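Long-range contacts in alpha-L-arabinofuranosidase B (Aspergillus kawachii, PDB 6SXT), which hydrolyses terminal non-reducing alpha-L-arabinofuranosides in arabinoxylan, arabinan and arabinogalactan, using a catalytic domain joined to an arabinose-binding domain: residues A[402-407]-A[449-454]; A[445-450]-A[470-475]; A[398-403]-A[438-443]. All coordinates share one frame; numbering follows the deposited sequence.

Contact 1: A[402-407]-A[449-454]; sequences NFELLL and ENVLYA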
loop_
_atom_site.group_PDB
_atom_site.type_symbol
_atom_site.label_atom_id
_atom_site.label_comp_id
_atom_site.label_asym_id
_atom_site.label_seq_id
_atom_site.Cartn_x
_atom_site.Cartn_y
_atom_site.Cartn_z
ATOM N N ASN A 402 -13.622 -3.796 -11.875
ATOM C CA ASN A 402 -12.808 -4.073 -13.071
ATOM C C ASN A 402 -12.285 -2.748 -13.640
ATOM O O ASN A 402 -12.088 -2.602 -14.848
ATOM C CB ASN A 402 -13.598 -4.834 -14.152
ATOM C CG ASN A 402 -13.721 -6.306 -13.834
ATOM O OD1 ASN A 402 -12.841 -6.874 -13.180
ATOM N ND2 ASN A 402 -14.837 -6.916 -14.240
ATOM N N PHE A 403 -12.086 -1.744 -12.763
ATOM C CA PHE A 403 -11.532 -0.412 -13.101
ATOM C C PHE A 403 -12.451 0.422 -14.005
ATOM O O PHE A 403 -12.048 1.503 -14.452
ATOM C CB PHE A 403 -10.137 -0.520 -13.728
ATOM C CG PHE A 403 -9.152 -1.231 -12.824
ATOM C CD1 PHE A 403 -9.010 -0.861 -11.497
ATOM C CD2 PHE A 403 -8.450 -2.307 -13.287
ATOM C CE1 PHE A 403 -8.113 -1.536 -10.669
ATOM C CE2 PHE A 403 -7.509 -2.936 -12.482
ATOM C CZ PHE A 403 -7.396 -2.575 -11.175
ATOM N N GLU A 404 -13.712 0.004 -14.139
ATOM C CA GLU A 404 -14.759 0.885 -14.707
ATOM C C GLU A 404 -15.547 1.499 -13.547
ATOM O O GLU A 404 -15.766 0.841 -12.497
ATOM C CB GLU A 404 -15.698 0.102 -15.635
ATOM C CG GLU A 404 -16.714 1.043 -16.286
ATOM C CD GLU A 404 -17.531 0.403 -17.407
ATOM O OE1 GLU A 404 -17.167 -0.726 -17.803
ATOM O OE2 GLU A 404 -18.488 1.083 -17.912
ATOM N N LEU A 405 -15.978 2.746 -13.693
ATOM C CA LEU A 405 -16.809 3.393 -12.658
ATOM C C LEU A 405 -18.284 3.032 -12.914
ATOM O O LEU A 405 -18.786 3.302 -14.031
ATOM C CB LEU A 405 -16.655 4.901 -12.621
ATOM C CG LEU A 405 -15.205 5.382 -12.376
ATOM C CD1 LEU A 405 -15.215 6.842 -12.068
ATOM C CD2 LEU A 405 -14.536 4.604 -11.260
ATOM N N LEU A 406 -18.878 2.503 -11.880
ATOM C CA LEU A 406 -20.280 2.040 -11.922
ATOM C C LEU A 406 -21.021 2.712 -10.803
ATOM O O LEU A 406 -20.447 3.120 -9.794
ATOM C CB LEU A 406 -20.379 0.537 -11.739
ATOM C CG LEU A 406 -19.636 -0.353 -12.738
ATOM C CD1 LEU A 406 -19.898 -1.783 -12.349
ATOM C CD2 LEU A 406 -20.020 -0.094 -14.196
ATOM N N LEU A 407 -22.321 2.954 -11.019
ATOM C CA LEU A 407 -23.188 3.429 -9.955
ATOM C C LEU A 407 -23.906 2.232 -9.344
ATOM O O LEU A 407 -24.820 1.656 -10.013
ATOM C CB LEU A 407 -24.206 4.457 -10.494
ATOM C CG LEU A 407 -25.170 4.987 -9.449
ATOM C CD1 LEU A 407 -24.448 5.765 -8.344
ATOM C CD2 LEU A 407 -26.207 5.899 -10.088
ATOM N N GLU A 449 -13.536 7.726 -24.236
ATOM C CA GLU A 449 -14.688 7.552 -25.180
ATOM C C GLU A 449 -15.983 7.872 -24.415
ATOM O O GLU A 449 -16.968 7.133 -24.556
ATOM C CB GLU A 449 -14.631 6.164 -25.806
ATOM C CG GLU A 449 -13.406 6.008 -26.701
ATOM C CD GLU A 449 -13.311 4.729 -27.511
ATOM O OE1 GLU A 449 -14.074 3.812 -27.274
ATOM O OE2 GLU A 449 -12.463 4.674 -28.389
ATOM N N ASN A 450 -15.965 8.918 -23.591
ATOM C CA ASN A 450 -17.137 9.407 -22.851
ATOM C C ASN A 450 -17.675 8.411 -21.834
ATOM O O ASN A 450 -18.823 8.566 -21.415
ATOM C CB ASN A 450 -18.222 9.842 -23.859
ATOM C CG ASN A 450 -17.707 10.916 -24.787
ATOM O OD1 ASN A 450 -16.868 11.727 -24.418
ATOM N ND2 ASN A 450 -18.290 11.012 -25.982
ATOM N N VAL A 451 -16.850 7.495 -21.337
ATOM C CA VAL A 451 -17.193 6.552 -20.256
ATOM C C VAL A 451 -16.161 6.764 -19.128
ATOM O O VAL A 451 -15.009 7.119 -19.441
ATOM C CB VAL A 451 -17.184 5.114 -20.753
ATOM C CG1 VAL A 451 -17.478 4.115 -19.659
ATOM C CG2 VAL A 451 -18.176 4.984 -21.920
ATOM N N LEU A 452 -16.611 6.614 -17.899
ATOM C CA LEU A 452 -15.717 6.844 -16.716
ATOM C C LEU A 452 -15.068 5.544 -16.286
ATOM O O LEU A 452 -15.707 4.546 -16.075
ATOM C CB LEU A 452 -16.443 7.489 -15.529
ATOM C CG LEU A 452 -16.406 9.006 -15.434
ATOM C CD1 LEU A 452 -14.986 9.571 -15.207
ATOM C CD2 LEU A 452 -16.971 9.685 -16.684
ATOM N N TYR A 453 -13.756 5.655 -16.016
ATOM C CA TYR A 453 -12.923 4.555 -15.513
ATOM C C TYR A 453 -12.086 5.066 -14.330
ATOM O O TYR A 453 -11.995 6.262 -14.145
ATOM C CB TYR A 453 -11.995 4.026 -16.609
ATOM C CG TYR A 453 -12.726 3.499 -17.826
ATOM C CD1 TYR A 453 -13.162 2.201 -17.852
ATOM C CD2 TYR A 453 -13.003 4.336 -18.900
ATOM C CE1 TYR A 453 -13.876 1.715 -18.938
ATOM C CE2 TYR A 453 -13.756 3.860 -19.982
ATOM C CZ TYR A 453 -14.168 2.547 -20.004
ATOM O OH TYR A 453 -14.869 2.063 -21.096
ATOM N N ALA A 454 -11.558 4.111 -13.581
ATOM C CA ALA A 454 -10.443 4.382 -12.644
ATOM C C ALA A 454 -9.174 4.001 -13.413
ATOM O O ALA A 454 -8.856 2.824 -13.512
ATOM C CB ALA A 454 -10.647 3.595 -11.378
#
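The rim of the Tyr453 ring is met by the carbonyl oxygen Phe403 O, which lies in the ring plane, 3.6 Å from Tyr453 CD1; Phe463 stacks on the same ring. Glu404 passes obliquely beside it, its carboxylate plane turned 44° from the ring. With CG of Glu404 anti to the backbone N (chi1 -176°), Glu404 CG comes to 3.9 Å from Tyr453 CE1. The extended chain then carries the acid group on to Val451, where Glu404 OE2 is 3.6 Å from CG1. A glutamate suits this partly exposed strand position: its methylenes pack on the aromatic ring while a charged end finishes the chain. Phe403 touches Ala454 O with its CB, while its ring leads away to the loop that bears Tyr440 and Arg443.

Backbone bonds hold the two segments together. Ala454 N donates to Phe403 O at 2.8 Å, and Leu405 N to Leu452 O at 3.0 Å; in both, the donor sits above the carbonyl plane. They flank a single bridge between Glu404 and Tyr453; the strand directions, 113° apart, are consistent with so short a pairing. On the buried side the branched Leu405 reaches two partners at once: its CD1 meets Leu452 CB at 3.7 Å, and its CD2 meets Ala454 CB at 4.0 Å, where a small methyl side chain admits the leucine close to the backbone.

Asn402, Phe403, Glu449 and Leu452 are substrate-binding residues of the beta-trefoil arabinose-binding domain, so this junction ties together parts of what are probably two binding sites. Each segment is the turn and second strand of a hairpin: 404-409 pairs with 396-401, and 451-455 with 444-448. Strand 354-359 joins them from the buried side, Val355 touching both Leu405 and Leu452.

Contact 2: A[445-450]-A[470-475]; sequences FRHYEN and NNDVSF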
loop_
_atom_site.group_PDB
_atom_site.type_symbol
_atom_site.label_atom_id
_atom_site.label_comp_id
_atom_site.label_asym_id
_atom_site.label_seq_id
_atom_site.Cartn_x
_atom_site.Cartn_y
_atom_site.Cartn_z
ATOM N N PHE A 445 -10.401 8.925 -11.413
ATOM C CA PHE A 445 -11.547 9.197 -12.341
ATOM C C PHE A 445 -10.962 9.637 -13.682
ATOM O O PHE A 445 -10.184 10.615 -13.708
ATOM C CB PHE A 445 -12.472 10.315 -11.883
ATOM C CG PHE A 445 -13.589 9.974 -10.923
ATOM C CD1 PHE A 445 -13.448 9.120 -9.845
ATOM C CD2 PHE A 445 -14.837 10.552 -11.128
ATOM C CE1 PHE A 445 -14.485 8.898 -8.956
ATOM C CE2 PHE A 445 -15.877 10.323 -10.256
ATOM C CZ PHE A 445 -15.712 9.479 -9.193
ATOM N N ARG A 446 -11.326 8.978 -14.774
ATOM C CA ARG A 446 -10.777 9.307 -16.104
ATOM C C ARG A 446 -11.854 9.004 -17.149
ATOM O O ARG A 446 -12.330 7.853 -17.175
ATOM C CB ARG A 446 -9.499 8.501 -16.391
ATOM C CG ARG A 446 -8.761 8.920 -17.670
ATOM C CD ARG A 446 -9.099 8.052 -18.903
ATOM N NE ARG A 446 -8.494 8.737 -20.032
ATOM C CZ ARG A 446 -7.221 8.589 -20.405
ATOM N NH1 ARG A 446 -6.499 7.590 -19.943
ATOM N NH2 ARG A 446 -6.724 9.421 -21.310
ATOM N N HIS A 447 -12.189 9.999 -17.973
ATOM C CA HIS A 447 -13.134 9.761 -19.100
ATOM C C HIS A 447 -12.339 9.266 -20.320
ATOM O O HIS A 447 -11.229 9.759 -20.635
ATOM C CB HIS A 447 -14.077 10.936 -19.366
ATOM C CG HIS A 447 -13.403 12.147 -19.866
ATOM N ND1 HIS A 447 -13.176 12.299 -21.221
ATOM C CD2 HIS A 447 -12.825 13.205 -19.243
ATOM C CE1 HIS A 447 -12.547 13.436 -21.407
ATOM N NE2 HIS A 447 -12.290 13.994 -20.221
ATOM N N TYR A 448 -12.894 8.257 -20.970
ATOM C CA TYR A 448 -12.304 7.618 -22.159
ATOM C C TYR A 448 -13.477 7.144 -23.039
ATOM O O TYR A 448 -14.263 6.295 -22.611
ATOM C CB TYR A 448 -11.367 6.473 -21.769
ATOM C CG TYR A 448 -10.623 5.873 -22.932
ATOM C CD1 TYR A 448 -9.424 6.403 -23.355
ATOM C CD2 TYR A 448 -11.143 4.779 -23.591
ATOM C CE1 TYR A 448 -8.732 5.833 -24.417
ATOM C CE2 TYR A 448 -10.466 4.203 -24.654
ATOM C CZ TYR A 448 -9.264 4.744 -25.064
ATOM O OH TYR A 448 -8.592 4.185 -26.111
ATOM N N GLU A 449 -13.536 7.726 -24.236
ATOM C CA GLU A 449 -14.688 7.552 -25.180
ATOM C C GLU A 449 -15.983 7.872 -24.415
ATOM O O GLU A 449 -16.968 7.133 -24.556
ATOM C CB GLU A 449 -14.631 6.164 -25.806
ATOM C CG GLU A 449 -13.406 6.008 -26.701
ATOM C CD GLU A 449 -13.311 4.729 -27.511
ATOM O OE1 GLU A 449 -14.074 3.812 -27.274
ATOM O OE2 GLU A 449 -12.463 4.674 -28.389
ATOM N N ASN A 450 -15.965 8.918 -23.591
ATOM C CA ASN A 450 -17.137 9.407 -22.851
ATOM C C ASN A 450 -17.675 8.411 -21.834
ATOM O O ASN A 450 -18.823 8.566 -21.415
ATOM C CB ASN A 450 -18.222 9.842 -23.859
ATOM C CG ASN A 450 -17.707 10.916 -24.787
ATOM O OD1 ASN A 450 -16.868 11.727 -24.418
ATOM N ND2 ASN A 450 -18.290 11.012 -25.982
ATOM N N ASN A 470 -3.728 13.822 -18.304
ATOM C CA ASN A 470 -3.852 14.909 -17.330
ATOM C C ASN A 470 -5.204 15.617 -17.539
ATOM O O ASN A 470 -5.870 15.952 -16.560
ATOM C CB ASN A 470 -2.716 15.911 -17.416
ATOM C CG ASN A 470 -1.425 15.402 -16.785
ATOM O OD1 ASN A 470 -1.308 14.232 -16.435
ATOM N ND2 ASN A 470 -0.507 16.348 -16.638
ATOM N N ASN A 471 -5.563 15.937 -18.781
ATOM C CA ASN A 471 -6.855 16.645 -19.016
ATOM C C ASN A 471 -8.038 15.735 -18.661
ATOM O O ASN A 471 -8.996 16.236 -17.986
ATOM C CB ASN A 471 -6.919 17.120 -20.469
ATOM C CG ASN A 471 -6.027 18.306 -20.721
ATOM O OD1 ASN A 471 -5.736 19.099 -19.830
ATOM N ND2 ASN A 471 -5.677 18.486 -21.991
ATOM N N ASP A 472 -7.960 14.463 -19.003
ATOM C CA ASP A 472 -9.081 13.494 -18.875
ATOM C C ASP A 472 -9.304 13.092 -17.412
ATOM O O ASP A 472 -10.340 12.472 -17.151
ATOM C CB ASP A 472 -8.899 12.256 -19.726
ATOM C CG ASP A 472 -8.842 12.488 -21.244
ATOM O OD1 ASP A 472 -9.046 13.673 -21.680
ATOM O OD2 ASP A 472 -8.546 11.494 -21.917
ATOM N N VAL A 473 -8.400 13.480 -16.490
ATOM C CA VAL A 473 -8.612 13.228 -15.041
ATOM C C VAL A 473 -8.840 14.530 -14.286
ATOM O O VAL A 473 -8.852 14.493 -13.043
ATOM C CB VAL A 473 -7.446 12.415 -14.434
ATOM C CG1 VAL A 473 -7.213 11.114 -15.152
ATOM C CG2 VAL A 473 -6.168 13.251 -14.295
ATOM N N SER A 474 -9.084 15.648 -14.955
ATOM C CA SER A 474 -9.279 16.942 -14.308
ATOM C C SER A 474 -10.727 17.380 -14.540
ATOM O O SER A 474 -11.144 17.429 -15.733
ATOM C CB SER A 474 -8.305 17.965 -14.826
ATOM O OG SER A 474 -6.945 17.558 -14.518
ATOM N N PHE A 475 -11.435 17.689 -13.481
ATOM C CA PHE A 475 -12.875 18.070 -13.543
ATOM C C PHE A 475 -13.099 19.323 -12.741
ATOM O O PHE A 475 -12.646 19.442 -11.602
ATOM C CB PHE A 475 -13.749 16.942 -13.010
ATOM C CG PHE A 475 -13.570 15.678 -13.777
ATOM C CD1 PHE A 475 -14.292 15.407 -14.944
ATOM C CD2 PHE A 475 -12.617 14.747 -13.390
ATOM C CE1 PHE A 475 -14.117 14.232 -15.629
ATOM C CE2 PHE A 475 -12.444 13.573 -14.089
ATOM C CZ PHE A 475 -13.181 13.297 -15.214
HETATM O O HOH W 1 -9.715 12.379 -11.666
HETATM O O HOH W 2 -11.679 16.194 -18.139
#
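Asp472 and His447, both substrate-binding residues of the beta-trefoil arabinose-binding domain, cross at about a right angle where helix 469-472 ends against strand 444-448. Asp472 CB sits over one face of the imidazole, 4.1 Å from the centroid of the His447 ring and 20° off its normal, a CH-pi contact. The His447 ring gets there because its CG stands between the backbone N and the carbonyl carbon (chi1 67°).

Arg446 grips one carboxylate oxygen, OD2. Its NH2 forms a salt bridge to Asp472 OD2 at 2.8 Å, with the oxygen in the guanidinium plane but met on its anti side and from out of the carboxylate plane; the two flat groups are 61° apart. Arg446 NE adds a weak bond to OD2 and a firmer one to His447 O at 3.0 Å, so the bent arginine chain clamps strand and helix end together, with Tyr448 on one guanidinium face. Thr340 OG1 bonds both Asp472 OD1 and His447 NE2, fixing acid and imidazole from outside the pair.

On the backbone, His447 N donates to Asp472 O at 3.2 Å. Val473 CG1 packs on Arg446 CG at 3.7 Å, a compact branched residue fitting where the chain leaves the helix, and Phe475 fills the hydrophobic side with its CE2 3.9 Å from Phe445 CB. A water links the two segments, donating to Phe445 O and Val473 O, each at 2.7 Å.

Contact 3: A[398-403]-A[438-443]; sequences IRHYNF and WSYPTR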
loop_
_atom_site.group_PDB
_atom_site.type_symbol
_atom_site.label_atom_id
_atom_site.label_comp_id
_atom_site.label_asym_id
_atom_site.label_seq_id
_atom_site.Cartn_x
_atom_site.Cartn_y
_atom_site.Cartn_z
ATOM N N ILE A 398 -20.777 6.074 -6.807
ATOM C CA ILE A 398 -19.749 5.781 -7.819
ATOM C C ILE A 398 -18.710 4.853 -7.171
ATOM O O ILE A 398 -18.183 5.192 -6.102
ATOM C CB ILE A 398 -19.095 7.061 -8.359
ATOM C CG1 ILE A 398 -20.158 8.014 -8.942
ATOM C CG2 ILE A 398 -18.048 6.646 -9.376
ATOM C CD1 ILE A 398 -19.605 9.256 -9.596
ATOM N N ARG A 399 -18.490 3.707 -7.791
ATOM C CA ARG A 399 -17.497 2.714 -7.312
ATOM C C ARG A 399 -16.762 2.196 -8.523
ATOM O O ARG A 399 -17.308 2.106 -9.638
ATOM C CB ARG A 399 -18.171 1.619 -6.484
ATOM C CG ARG A 399 -19.144 0.735 -7.270
ATOM C CD ARG A 399 -18.519 -0.433 -7.991
ATOM N NE ARG A 399 -17.958 -1.410 -7.092
ATOM C CZ ARG A 399 -18.642 -2.283 -6.376
ATOM N NH1 ARG A 399 -19.958 -2.432 -6.554
ATOM N NH2 ARG A 399 -18.050 -3.021 -5.454
ATOM N N HIS A 400 -15.513 1.802 -8.339
ATOM C CA HIS A 400 -14.810 1.102 -9.416
ATOM C C HIS A 400 -15.017 -0.410 -9.290
ATOM O O HIS A 400 -15.113 -0.966 -8.168
ATOM C CB HIS A 400 -13.334 1.545 -9.505
ATOM C CG HIS A 400 -12.478 1.204 -8.324
ATOM N ND1 HIS A 400 -11.927 -0.048 -8.176
ATOM C CD2 HIS A 400 -12.013 1.991 -7.343
ATOM C CE1 HIS A 400 -11.161 -0.025 -7.092
ATOM N NE2 HIS A 400 -11.240 1.208 -6.533
ATOM N N TYR A 401 -15.023 -1.069 -10.438
ATOM C CA TYR A 401 -15.222 -2.519 -10.575
ATOM C C TYR A 401 -14.630 -2.926 -11.908
ATOM O O TYR A 401 -15.025 -2.405 -12.974
ATOM C CB TYR A 401 -16.729 -2.843 -10.534
ATOM C CG TYR A 401 -16.962 -4.315 -10.437
ATOM C CD1 TYR A 401 -16.999 -5.111 -11.560
ATOM C CD2 TYR A 401 -17.094 -4.899 -9.195
ATOM C CE1 TYR A 401 -17.194 -6.480 -11.439
ATOM C CE2 TYR A 401 -17.291 -6.260 -9.061
ATOM C CZ TYR A 401 -17.342 -7.039 -10.196
ATOM O OH TYR A 401 -17.511 -8.378 -10.067
ATOM N N ASN A 402 -13.622 -3.796 -11.875
ATOM C CA ASN A 402 -12.808 -4.073 -13.071
ATOM C C ASN A 402 -12.285 -2.748 -13.640
ATOM O O ASN A 402 -12.088 -2.602 -14.848
ATOM C CB ASN A 402 -13.598 -4.834 -14.152
ATOM C CG ASN A 402 -13.721 -6.306 -13.834
ATOM O OD1 ASN A 402 -12.841 -6.874 -13.180
ATOM N ND2 ASN A 402 -14.837 -6.916 -14.240
ATOM N N PHE A 403 -12.086 -1.744 -12.763
ATOM C CA PHE A 403 -11.532 -0.412 -13.101
ATOM C C PHE A 403 -12.451 0.422 -14.005
ATOM O O PHE A 403 -12.048 1.503 -14.452
ATOM C CB PHE A 403 -10.137 -0.520 -13.728
ATOM C CG PHE A 403 -9.152 -1.231 -12.824
ATOM C CD1 PHE A 403 -9.010 -0.861 -11.497
ATOM C CD2 PHE A 403 -8.450 -2.307 -13.287
ATOM C CE1 PHE A 403 -8.113 -1.536 -10.669
ATOM C CE2 PHE A 403 -7.509 -2.936 -12.482
ATOM C CZ PHE A 403 -7.396 -2.575 -11.175
ATOM N N TRP A 438 -8.865 5.845 -3.505
ATOM C CA TRP A 438 -8.192 5.523 -2.234
ATOM C C TRP A 438 -7.612 4.127 -2.290
ATOM O O TRP A 438 -6.464 3.914 -1.842
ATOM C CB TRP A 438 -9.186 5.633 -1.082
ATOM C CG TRP A 438 -8.548 5.258 0.218
ATOM C CD1 TRP A 438 -7.772 6.054 1.012
ATOM C CD2 TRP A 438 -8.511 3.953 0.794
ATOM N NE1 TRP A 438 -7.272 5.326 2.052
ATOM C CE2 TRP A 438 -7.706 4.037 1.949
ATOM C CE3 TRP A 438 -9.063 2.730 0.440
ATOM C CZ2 TRP A 438 -7.436 2.928 2.748
ATOM C CZ3 TRP A 438 -8.818 1.637 1.234
ATOM C CH2 TRP A 438 -7.969 1.717 2.343
ATOM N N SER A 439 -8.338 3.135 -2.824
ATOM C CA SER A 439 -7.892 1.744 -2.716
ATOM C C SER A 439 -6.826 1.427 -3.798
ATOM O O SER A 439 -5.995 0.539 -3.572
ATOM C CB SER A 439 -9.042 0.797 -2.766
ATOM O OG SER A 439 -9.727 0.912 -3.995
ATOM N N TYR A 440 -6.849 2.128 -4.921
ATOM C CA TYR A 440 -5.881 1.965 -6.026
ATOM C C TYR A 440 -5.357 3.329 -6.395
ATOM O O TYR A 440 -5.784 3.950 -7.381
ATOM C CB TYR A 440 -6.501 1.285 -7.259
ATOM C CG TYR A 440 -6.747 -0.179 -7.156
ATOM C CD1 TYR A 440 -7.808 -0.677 -6.398
ATOM C CD2 TYR A 440 -5.923 -1.088 -7.835
ATOM C CE1 TYR A 440 -8.074 -2.044 -6.356
ATOM C CE2 TYR A 440 -6.163 -2.443 -7.762
ATOM C CZ TYR A 440 -7.261 -2.902 -7.079
ATOM O OH TYR A 440 -7.521 -4.250 -7.048
ATOM N N PRO A 441 -4.417 3.898 -5.592
ATOM C CA PRO A 441 -4.009 5.274 -5.810
ATOM C C PRO A 441 -3.170 5.586 -7.043
ATOM O O PRO A 441 -2.903 6.746 -7.304
ATOM C CB PRO A 441 -3.271 5.640 -4.515
ATOM C CG PRO A 441 -2.781 4.292 -4.017
ATOM C CD PRO A 441 -3.899 3.309 -4.342
ATOM N N THR A 442 -2.870 4.554 -7.814
ATOM C CA THR A 442 -2.332 4.776 -9.167
ATOM C C THR A 442 -3.449 5.175 -10.154
ATOM O O THR A 442 -3.123 5.513 -11.289
ATOM C CB THR A 442 -1.655 3.532 -9.735
ATOM O OG1 THR A 442 -2.563 2.418 -9.705
ATOM C CG2 THR A 442 -0.428 3.181 -8.907
ATOM N N ARG A 443 -4.695 5.092 -9.697
ATOM C CA ARG A 443 -5.848 5.316 -10.607
ATOM C C ARG A 443 -6.716 6.466 -10.162
ATOM O O ARG A 443 -6.856 6.737 -8.972
ATOM C CB ARG A 443 -6.631 4.019 -10.694
ATOM C CG ARG A 443 -5.865 2.898 -11.392
ATOM C CD ARG A 443 -6.590 1.563 -11.380
ATOM N NE ARG A 443 -5.804 0.601 -12.134
ATOM C CZ ARG A 443 -5.771 0.493 -13.466
ATOM N NH1 ARG A 443 -6.563 1.220 -14.216
ATOM N NH2 ARG A 443 -4.904 -0.325 -14.045
HETATM O O HOH W 3 -11.280 3.604 -4.327
#
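A type I beta turn from Tyr440 to Arg443, closed by Arg443 N bonding Tyr440 O at 2.8 Å, faces strand 398-401 and its following turn without joining their backbones: even the nearest CA atoms, those of Phe403 and Arg443, are 8.4 Å apart. Side chains of this part of the beta-trefoil arabinose-binding domain bridge the gap, and His400, Phe403 and Tyr440 form an aromatic cluster in it.

Phe403 meets two partners, Tyr440 at its edge and Arg443 over a face. That edge points at the face of Tyr440 in a T-shaped pair with planes at 81°, Phe403 CE1 reaching Tyr440 CD2 at 3.6 Å. The guanidinium of Arg443 is tilted from the phenylalanine ring by only 15°; Arg443 CZ is 3.8 Å from the centroid of the Phe403 ring, a cation-pi stack. The arginine chain, extended from CG to NE, adds an apolar contact, with CD 3.4 Å from Phe403 CD1. An arginine serves both needs here: a flat cation for the ring, and N-H groups for Ala454 O and the carboxylate of Asp464, which Arg443 NH1 binds.

His400 points into the same space. Its ring stands at 90° to that of Tyr440, with His400 CE1 at 3.5 Å from Tyr440 CD1. ND1 hydrogen-bonds a diethylene glycol molecule, probably from the crystallisation liquor, and Asp419, like His400 and Phe403 a substrate-binding residue, touches His400. The loop that packs on His400 and Phe403 also contacts the catalytic region: Tyr440 touches Ser125 and Pro126, and Trp438 packs on Phe123 and His155. Small Ser439 puts a hydroxyl within reach of the imidazole: His400 NE2 donates to Ser439 OG at 3.0 Å, and the oxygen lies in the ring plane.

Contact 1 lies between the other two, its centre about 10 Å from that of contact 2 and about 9 Å from that of contact 3. Hairpin pairing joins it to contact 2 (Tyr453 N to Arg446 O, 2.9 Å), while Arg443 NH1 of contact 3 reaches Ala454 O of contact 1 at 2.9 Å. In the core, Leu405 CD1 packs on Phe445 CD1 at 3.6 Å. Contacts 2 and 3 each carry a histidine, His447 and His400, of what are probably separate arabinose-binding sites. Each holds a diethylene glycol that also bonds backbone N atoms of the adjacent hairpin turn. The catalytic pair, Glu205 and Asp281, belongs to the other domain.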